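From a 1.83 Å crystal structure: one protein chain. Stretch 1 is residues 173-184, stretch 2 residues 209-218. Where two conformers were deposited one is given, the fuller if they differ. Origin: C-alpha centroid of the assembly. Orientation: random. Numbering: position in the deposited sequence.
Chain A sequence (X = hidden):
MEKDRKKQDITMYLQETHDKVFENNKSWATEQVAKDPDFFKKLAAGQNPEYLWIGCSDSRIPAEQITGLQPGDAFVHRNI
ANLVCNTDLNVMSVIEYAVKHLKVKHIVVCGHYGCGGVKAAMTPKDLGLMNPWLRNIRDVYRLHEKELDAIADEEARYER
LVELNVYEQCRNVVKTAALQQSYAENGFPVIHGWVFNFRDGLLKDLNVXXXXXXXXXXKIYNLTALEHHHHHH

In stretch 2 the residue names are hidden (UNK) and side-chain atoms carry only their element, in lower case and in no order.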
# COMPACT_ATOMS: atom_id res chain seq x y z
N VAL A 173 -3.58 15.37 5.44
CA VAL A 173 -4.98 15.41 4.97
C VAL A 173 -5.17 16.59 4.02
O VAL A 173 -5.81 16.46 2.96
CB VAL A 173 -5.99 15.54 6.13
CG1 VAL A 173 -7.41 15.73 5.56
CG2 VAL A 173 -5.98 14.30 6.98
N VAL A 174 -4.57 17.73 4.37
CA VAL A 174 -4.73 18.93 3.50
C VAL A 174 -4.16 18.80 2.09
O VAL A 174 -4.63 19.47 1.13
CB VAL A 174 -4.20 20.18 4.21
CG1 VAL A 174 -4.31 21.43 3.33
CG2 VAL A 174 -4.98 20.41 5.45
N LYS A 175 -3.15 17.96 1.94
CA LYS A 175 -2.53 17.73 0.63
C LYS A 175 -3.46 17.03 -0.34
O LYS A 175 -3.26 17.12 -1.57
CB LYS A 175 -1.28 16.88 0.78
CG LYS A 175 -0.17 17.50 1.64
CD LYS A 175 0.99 16.48 1.84
CE LYS A 175 2.01 17.02 2.84
NZ LYS A 175 3.07 15.97 3.10
N THR A 176 -4.47 16.33 0.18
CA THR A 176 -5.35 15.56 -0.70
C THR A 176 -6.14 16.44 -1.65
O THR A 176 -6.59 17.52 -1.27
CB THR A 176 -6.29 14.59 0.04
OG1 THR A 176 -7.26 15.31 0.81
CG2 THR A 176 -5.47 13.70 0.94
N ALA A 177 -6.28 15.98 -2.89
CA ALA A 177 -7.02 16.71 -3.91
C ALA A 177 -8.48 16.89 -3.51
O ALA A 177 -9.06 17.96 -3.74
CB ALA A 177 -6.92 15.99 -5.28
N ALA A 178 -9.05 15.85 -2.89
CA ALA A 178 -10.45 15.86 -2.49
C ALA A 178 -10.69 17.03 -1.55
O ALA A 178 -11.60 17.86 -1.77
CB ALA A 178 -10.79 14.55 -1.79
N LEU A 179 -9.87 17.09 -0.50
CA LEU A 179 -9.98 18.15 0.51
C LEU A 179 -9.88 19.53 -0.11
O LEU A 179 -10.73 20.40 0.14
CB LEU A 179 -8.89 18.02 1.59
CG LEU A 179 -9.19 19.21 2.51
CD1 LEU A 179 -9.69 18.77 3.85
CD2 LEU A 179 -8.08 20.25 2.62
N GLN A 180 -8.86 19.75 -0.94
CA GLN A 180 -8.65 21.08 -1.51
C GLN A 180 -9.78 21.50 -2.44
O GLN A 180 -10.26 22.64 -2.37
CB GLN A 180 -7.30 21.17 -2.25
CG GLN A 180 -7.02 22.59 -2.71
CD GLN A 180 -5.71 22.73 -3.47
OE1 GLN A 180 -5.58 23.58 -4.35
NE2 GLN A 180 -4.74 21.90 -3.12
N GLN A 181 -10.21 20.59 -3.31
CA GLN A 181 -11.31 20.88 -4.22
C GLN A 181 -12.58 21.23 -3.45
O GLN A 181 -13.19 22.28 -3.69
CB GLN A 181 -11.55 19.69 -5.16
CG GLN A 181 -10.46 19.49 -6.22
CD GLN A 181 -10.45 18.09 -6.80
OE1 GLN A 181 -10.92 17.14 -6.16
NE2 GLN A 181 -9.91 17.95 -8.00
N SER A 182 -12.96 20.36 -2.52
CA SER A 182 -14.16 20.61 -1.71
C SER A 182 -14.05 21.94 -0.97
O SER A 182 -15.01 22.72 -0.94
CB SER A 182 -14.43 19.46 -0.73
OG SER A 182 -15.72 19.59 -0.15
N TYR A 183 -12.90 22.21 -0.37
CA TYR A 183 -12.75 23.44 0.40
C TYR A 183 -12.86 24.69 -0.48
O TYR A 183 -13.53 25.66 -0.10
CB TYR A 183 -11.45 23.46 1.20
CG TYR A 183 -11.43 24.62 2.17
CD1 TYR A 183 -10.68 25.76 1.91
CD2 TYR A 183 -12.22 24.59 3.31
CE1 TYR A 183 -10.69 26.83 2.79
CE2 TYR A 183 -12.23 25.65 4.19
CZ TYR A 183 -11.47 26.76 3.93
OH TYR A 183 -11.50 27.81 4.82
N ALA A 184 -12.22 24.64 -1.64
CA ALA A 184 -12.33 25.73 -2.61
C ALA A 184 -13.79 26.01 -2.96
O ALA A 184 -14.25 27.15 -2.90
CB ALA A 184 -11.54 25.38 -3.87
N UNK A 209 -3.67 25.49 12.54
CA UNK A 209 -3.98 26.64 11.70
C UNK A 209 -4.25 26.18 10.28
O UNK A 209 -3.35 26.14 9.45
o UNK A 209 -2.54 30.01 11.43
c UNK A 209 -3.20 28.99 11.11
o UNK A 209 -4.16 29.03 10.30
c UNK A 209 -2.84 27.66 11.75
N UNK A 210 -5.51 25.84 10.01
CA UNK A 210 -5.89 25.12 8.80
C UNK A 210 -5.64 25.92 7.51
O UNK A 210 -5.10 25.40 6.54
c UNK A 210 -7.47 23.19 6.90
c UNK A 210 -9.13 24.88 7.19
c UNK A 210 -8.07 22.80 5.71
c UNK A 210 -9.74 24.50 6.01
c UNK A 210 -7.35 24.68 8.92
c UNK A 210 -7.98 24.25 7.64
c UNK A 210 -9.21 23.46 5.27
N UNK A 211 -6.01 27.19 7.53
CA UNK A 211 -5.85 28.06 6.37
C UNK A 211 -4.39 28.24 5.93
O UNK A 211 -4.09 28.18 4.74
c UNK A 211 -6.50 29.41 6.65
c UNK A 211 -8.91 29.35 5.88
c UNK A 211 -7.96 29.32 7.07
o UNK A 211 -10.14 29.27 6.10
o UNK A 211 -8.43 29.47 4.74
N UNK A 212 -3.49 28.43 6.89
CA UNK A 212 -2.07 28.63 6.57
C UNK A 212 -1.38 27.35 6.08
O UNK A 212 -0.49 27.40 5.22
o UNK A 212 -1.18 28.27 8.83
c UNK A 212 -1.29 29.23 7.77
c UNK A 212 -1.99 30.45 8.30
N UNK A 213 -1.80 26.20 6.60
CA UNK A 213 -1.25 24.94 6.12
C UNK A 213 -1.57 24.81 4.65
O UNK A 213 -0.70 24.49 3.83
c UNK A 213 -1.84 23.73 6.86
c UNK A 213 -1.92 22.56 9.11
c UNK A 213 -1.26 23.64 8.27
c UNK A 213 -1.53 22.46 6.11
N UNK A 214 -2.83 25.10 4.33
CA UNK A 214 -3.32 25.01 2.96
C UNK A 214 -2.53 25.96 2.04
O UNK A 214 -2.16 25.59 0.92
c UNK A 214 -5.56 25.35 1.59
c UNK A 214 -5.43 24.04 0.83
c UNK A 214 -7.03 25.71 1.79
c UNK A 214 -4.82 25.31 2.93
N UNK A 215 -2.26 27.18 2.52
CA UNK A 215 -1.52 28.15 1.71
C UNK A 215 -0.09 27.68 1.42
O UNK A 215 0.41 27.84 0.30
n UNK A 215 -0.08 34.31 1.95
c UNK A 215 -0.23 32.99 1.26
c UNK A 215 -1.01 30.61 1.45
c UNK A 215 -0.65 31.88 2.21
c UNK A 215 -1.51 29.52 2.37
N UNK A 216 0.56 27.09 2.43
CA UNK A 216 1.93 26.57 2.28
C UNK A 216 2.01 25.44 1.27
O UNK A 216 2.92 25.39 0.43
o UNK A 216 2.12 28.27 4.40
c UNK A 216 2.46 26.06 3.61
c UNK A 216 2.67 27.17 4.61
o UNK A 216 3.38 26.93 5.61
N UNK A 217 1.06 24.51 1.37
CA UNK A 217 0.96 23.40 0.43
C UNK A 217 0.65 23.90 -0.98
O UNK A 217 1.11 23.32 -1.96
c UNK A 217 -0.66 20.94 2.94
c UNK A 217 -0.08 22.38 0.90
c UNK A 217 -0.38 21.36 -0.18
c UNK A 217 0.42 21.66 2.15
N UNK A 218 -0.10 25.00 -1.09
CA UNK A 218 -0.52 25.50 -2.40
C UNK A 218 0.60 26.14 -3.23
O UNK A 218 0.41 26.37 -4.42
n UNK A 218 -5.34 26.37 -2.53
c UNK A 218 -4.21 26.71 -1.91
c UNK A 218 -3.05 25.74 -2.05
c UNK A 218 -1.70 26.47 -2.26
o UNK A 218 -4.10 27.74 -1.24

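Position 209 carries two carbons, the second bearing two oxygens. It touches nothing on stretch 1. This is Asp209, at the N-cap position right before the helix.

Position 210 has one carbon and then a ring of six carbons, with no heteroatom. The ring reaches Val174, Leu179 and Tyr183. It is Phe210. Its CE1 lies 3.9 Å from Val174 CG2 and 4.0 Å from Leu179 CD2. Its edge points at the face of the Tyr183 ring, with the planes at 85° and Phe210 CE2 3.3 Å from Tyr183 CE2.

Position 211 has three carbons, the third carrying two oxygens. One oxygen meets the hydroxyl of Tyr183. It is Glu211. The hydrogen bond from Tyr183 OH to Glu211 OE2 is very short, 2.4 Å, and lies at the ring edge.

Position 212 has one carbon carrying an oxygen and a carbon. It is out of reach of stretch 1. This is Thr212; its OG1 donates to the backbone O of Asp209 at 3.1 Å.

Position 213 has four carbons, forked at the first, with one arm two carbons long. It touches Val174 alone. It is Ile213, with CG2 4.0 Å from Val174 CB.

Position 214 also has four carbons, but the fork is at the second. They approach Val174, Gln180 and Tyr183. It is Leu214. CD1 is 3.8 Å from Val174 CG1, and CD2 is 3.7 Å from Tyr183 CD1.

Position 215 has four carbons in a row ending in nitrogen. CA-to-CB points away from stretch 1, and there is no contact. It is Lys215.

Position 216 has two carbons, the second with two oxygens, and makes no contact. It is Asp216.

Position 217 repeats the four-carbon pattern forked at the first atom. It meets Val174 and Lys175. It is Ile217. CD1 sits 3.7 Å from Val174 CG1 and 3.7 Å from Lys175 CG, so it packs on the aliphatic part of the lysine.

Position 218 has three carbons, the third carrying one oxygen and one nitrogen. Its end approaches Gln180. It is Gln218. NE2 donates a weak hydrogen bond to Gln180 OE1, long at 3.3 Å but nearly straight.

The contact is mainly apolar. Val174 is a knob among Phe210, Ile213, Leu214 and Ile217, which line one side of their helix. Tyr183 adds its ring against Phe210 and Leu214. Two polar links supplement this packing: the short bond to Glu211 and the weak one from Gln218. Together the stretches bury 570 Å².

Stretch 2 209-218: DFETILKDIQ
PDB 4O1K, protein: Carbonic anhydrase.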